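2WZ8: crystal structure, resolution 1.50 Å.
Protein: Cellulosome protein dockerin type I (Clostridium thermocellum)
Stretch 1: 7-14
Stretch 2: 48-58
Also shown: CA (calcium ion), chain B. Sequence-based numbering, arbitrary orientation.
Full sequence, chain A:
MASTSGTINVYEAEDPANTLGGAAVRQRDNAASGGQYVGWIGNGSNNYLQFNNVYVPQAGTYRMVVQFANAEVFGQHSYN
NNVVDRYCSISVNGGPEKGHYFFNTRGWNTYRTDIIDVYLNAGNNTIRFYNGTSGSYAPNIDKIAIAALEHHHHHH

Stretch 1 7-14: TINVYEAE
Stretch 2 (48-58) YLQFNNVYVPQ

What fills the apolar centre of the contact? Phe51 (chi1 -69°, m; chi2 -96°) points toward the first stretch and brings its ring against Tyr11 and Ala13. Tyr11 CB lies 3.8 Å from Phe51 CD1, and Ala13 CB lies 4.1 Å from Phe51 CZ. The ring also reaches the backbone, with Phe51 CE1 3.5 Å from Tyr11 O and 3.6 Å from Glu12 O. Leu49 (chi1 168°, t; chi2 55°, p) extends this patch, its CD2 3.9 Å from Ala13 CB. The small methyl of Ala13 therefore meets both larger side chains, and burial away from water favours all three.

How do the backbones run to allow this? Residues 9-12 form a strand with phi/psi from -162/144 at Asn9 to -72/141 at Glu12; Ala13 then turns to -59/-39. The second stretch is extended through Val56, except at Asn53, whose phi/psi of 60/51 leaves the extended region within the strand. The two strand axes are nearly antiparallel, at 167°, and approach to 8.2 Å. That spacing is too wide for backbone-to-backbone pairing, so side chains fill the gap. In register, Ala13 CA is 7.3 Å from Phe51 CA, Asn9 CA is 7.6 Å from Tyr55 CA, and Ile8 CA is 7.5 Å from Val56 CA.

How does Tyr11 join the apolar and polar parts? With chi1 -53° (m) and chi2 -90°, it points toward the second stretch and carries the largest covered area of any residue here. Val54 (chi1 174°, t) sets CG2 over one face of the ring, while its CG1 lies 3.9 Å from Tyr11 CE2. The phenol ends in a polar contact: Tyr55 N donates a hydrogen bond to Tyr11 OH at 3.1 Å and 163°, giving a strand amide a side-chain acceptor.

What closes the outer edge? Asn9 (chi1 -81°, m; chi2 -52°) points toward the second strand, and its ND2 donates to Tyr55 O at 3.0 Å and 140°. Tyr55 thus has both its amide and its carbonyl engaged by side chains of the first stretch. Beside this bond, Ile8 (chi1 122°, between wells; chi2 169°, t) brings CD1 to 3.6 Å from Val56 CG1 and 3.4 Å from Pro57 CD, a second apolar contact, separate from the Phe51 patch. At the other end of the first strand, Glu12 OE1 binds the calcium ion CA at 2.3 Å, and just past it Glu14 OE1 and OE2 bind CA at 2.5 Å each, with four further ligand atoms from elsewhere in the structure.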

# COMPACT_ATOMS: atom_id res chain seq x y z
N THR A 7 9.75 8.15 12.56
CA THR A 7 9.14 6.79 12.36
C THR A 7 8.77 6.12 13.66
O THR A 7 9.61 5.93 14.56
CB THR A 7 10.06 5.84 11.60
OG1 THR A 7 9.85 6.01 10.19
CG2 THR A 7 9.78 4.37 11.98
N ILE A 8 7.52 5.71 13.73
CA ILE A 8 7.04 5.04 14.92
C ILE A 8 6.85 3.55 14.70
O ILE A 8 7.01 2.76 15.64
CB ILE A 8 5.85 5.76 15.59
CG1 ILE A 8 4.62 4.90 15.72
CG2 ILE A 8 5.57 7.14 14.97
CD1 ILE A 8 3.66 5.56 16.60
N ASN A 9 6.62 3.16 13.45
CA ASN A 9 6.59 1.71 13.07
C ASN A 9 6.76 1.52 11.52
O ASN A 9 6.32 2.33 10.73
CB ASN A 9 5.30 1.05 13.62
CG ASN A 9 5.38 0.65 15.12
OD1 ASN A 9 6.32 -0.03 15.52
ND2 ASN A 9 4.39 1.05 15.95
N VAL A 10 7.46 0.46 11.11
CA VAL A 10 7.53 -0.00 9.70
C VAL A 10 6.86 -1.35 9.56
O VAL A 10 7.03 -2.23 10.40
CB VAL A 10 8.97 -0.11 9.21
CG1 VAL A 10 9.05 -0.65 7.81
CG2 VAL A 10 9.67 1.28 9.37
N TYR A 11 6.09 -1.50 8.48
CA TYR A 11 5.36 -2.73 8.18
C TYR A 11 5.59 -3.14 6.73
O TYR A 11 5.27 -2.41 5.78
CB TYR A 11 3.86 -2.55 8.41
CG TYR A 11 3.53 -2.01 9.79
CD1 TYR A 11 3.32 -2.87 10.85
CD2 TYR A 11 3.51 -0.65 10.04
CE1 TYR A 11 3.05 -2.38 12.14
CE2 TYR A 11 3.26 -0.15 11.33
CZ TYR A 11 3.00 -1.03 12.35
OH TYR A 11 2.76 -0.53 13.63
N GLU A 12 6.14 -4.34 6.58
CA GLU A 12 6.33 -4.91 5.24
C GLU A 12 4.99 -5.30 4.66
O GLU A 12 4.13 -5.85 5.36
CB GLU A 12 7.25 -6.12 5.29
CG GLU A 12 8.67 -5.76 5.67
CD GLU A 12 9.48 -5.00 4.60
OE1 GLU A 12 9.02 -4.85 3.44
OE2 GLU A 12 10.62 -4.55 4.96
N ALA A 13 4.80 -5.07 3.37
CA ALA A 13 3.55 -5.46 2.72
C ALA A 13 3.31 -6.99 2.86
O ALA A 13 2.20 -7.47 3.04
CB ALA A 13 3.59 -5.04 1.27
N GLU A 14 4.39 -7.74 2.74
CA GLU A 14 4.39 -9.20 2.77
C GLU A 14 4.34 -9.80 4.17
O GLU A 14 4.35 -11.01 4.34
CB GLU A 14 5.62 -9.76 2.06
CG GLU A 14 6.97 -9.40 2.74
CD GLU A 14 7.61 -8.09 2.29
OE1 GLU A 14 6.90 -7.20 1.75
OE2 GLU A 14 8.84 -7.94 2.47
N TYR A 48 -7.22 -7.24 -2.68
CA TYR A 48 -6.74 -6.15 -1.78
C TYR A 48 -5.56 -6.60 -0.91
O TYR A 48 -5.31 -7.79 -0.74
CB TYR A 48 -7.89 -5.65 -0.90
CG TYR A 48 -8.41 -6.62 0.10
CD1 TYR A 48 -7.75 -6.84 1.30
CD2 TYR A 48 -9.54 -7.37 -0.15
CE1 TYR A 48 -8.23 -7.72 2.24
CE2 TYR A 48 -10.01 -8.28 0.78
CZ TYR A 48 -9.36 -8.46 1.97
OH TYR A 48 -9.84 -9.36 2.91
N LEU A 49 -4.87 -5.61 -0.37
CA LEU A 49 -3.84 -5.78 0.65
C LEU A 49 -4.29 -5.02 1.88
O LEU A 49 -4.51 -3.82 1.81
CB LEU A 49 -2.51 -5.19 0.17
CG LEU A 49 -1.36 -5.02 1.17
CD1 LEU A 49 -1.00 -6.32 1.89
CD2 LEU A 49 -0.14 -4.32 0.53
N GLN A 50 -4.43 -5.72 2.98
CA GLN A 50 -4.72 -5.08 4.25
C GLN A 50 -3.65 -5.30 5.27
O GLN A 50 -3.36 -6.41 5.65
CB GLN A 50 -6.07 -5.55 4.79
CG GLN A 50 -6.46 -4.90 6.10
CD GLN A 50 -7.88 -5.19 6.47
OE1 GLN A 50 -8.80 -4.80 5.74
NE2 GLN A 50 -8.08 -5.89 7.58
N PHE A 51 -3.14 -4.17 5.77
CA PHE A 51 -2.23 -4.13 6.91
C PHE A 51 -3.09 -4.18 8.14
O PHE A 51 -3.96 -3.36 8.35
CB PHE A 51 -1.40 -2.83 6.93
CG PHE A 51 -0.39 -2.73 5.82
CD1 PHE A 51 0.95 -3.10 6.06
CD2 PHE A 51 -0.74 -2.31 4.57
CE1 PHE A 51 1.91 -3.01 5.07
CE2 PHE A 51 0.18 -2.22 3.57
CZ PHE A 51 1.55 -2.57 3.82
N ASN A 52 -2.81 -5.19 8.93
CA ASN A 52 -3.44 -5.40 10.16
C ASN A 52 -2.46 -4.92 11.26
O ASN A 52 -1.22 -5.10 11.21
CB ASN A 52 -3.82 -6.88 10.36
CG ASN A 52 -4.79 -7.38 9.33
OD1 ASN A 52 -5.82 -6.71 9.07
ND2 ASN A 52 -4.51 -8.58 8.73
N ASN A 53 -3.07 -4.40 12.27
CA ASN A 53 -2.40 -4.07 13.52
C ASN A 53 -1.30 -3.06 13.34
O ASN A 53 -0.17 -3.19 13.82
CB ASN A 53 -1.91 -5.33 14.22
CG ASN A 53 -3.05 -6.29 14.51
OD1 ASN A 53 -3.01 -7.48 14.10
ND2 ASN A 53 -4.09 -5.79 15.13
N VAL A 54 -1.68 -1.99 12.67
CA VAL A 54 -0.83 -0.79 12.61
C VAL A 54 -1.09 -0.02 13.90
O VAL A 54 -2.14 0.54 14.14
CB VAL A 54 -1.15 0.03 11.36
CG1 VAL A 54 -0.38 1.38 11.35
CG2 VAL A 54 -0.89 -0.82 10.10
N TYR A 55 -0.09 -0.03 14.76
CA TYR A 55 -0.22 0.46 16.13
C TYR A 55 0.38 1.83 16.31
O TYR A 55 1.56 2.06 16.01
CB TYR A 55 0.48 -0.50 17.11
CG TYR A 55 0.25 -0.10 18.54
CD1 TYR A 55 -0.79 -0.64 19.29
CD2 TYR A 55 1.05 0.84 19.13
CE1 TYR A 55 -1.00 -0.23 20.60
CE2 TYR A 55 0.84 1.25 20.42
CZ TYR A 55 -0.18 0.71 21.15
OH TYR A 55 -0.35 1.10 22.49
N VAL A 56 -0.44 2.72 16.87
CA VAL A 56 0.03 4.02 17.37
C VAL A 56 -0.52 4.30 18.77
O VAL A 56 -1.58 3.83 19.12
CB VAL A 56 -0.33 5.17 16.41
CG1 VAL A 56 0.40 5.04 15.08
CG2 VAL A 56 -1.83 5.31 16.24
N PRO A 57 0.22 5.08 19.57
CA PRO A 57 -0.21 5.30 20.95
C PRO A 57 -1.28 6.38 21.12
O PRO A 57 -1.89 6.50 22.19
CB PRO A 57 1.07 5.80 21.61
CG PRO A 57 1.79 6.46 20.54
CD PRO A 57 1.58 5.59 19.34
N GLN A 58 -1.44 7.20 20.11
CA GLN A 58 -2.29 8.40 20.18
C GLN A 58 -3.18 8.52 18.98
O GLN A 58 -2.72 8.30 17.86
CB GLN A 58 -1.42 9.67 20.24
CG GLN A 58 -0.60 9.83 21.46
CD GLN A 58 -1.39 10.30 22.64
OE1 GLN A 58 -2.48 10.91 22.53
NE2 GLN A 58 -0.83 10.08 23.81
CA CA B . 8.78 -5.66 1.32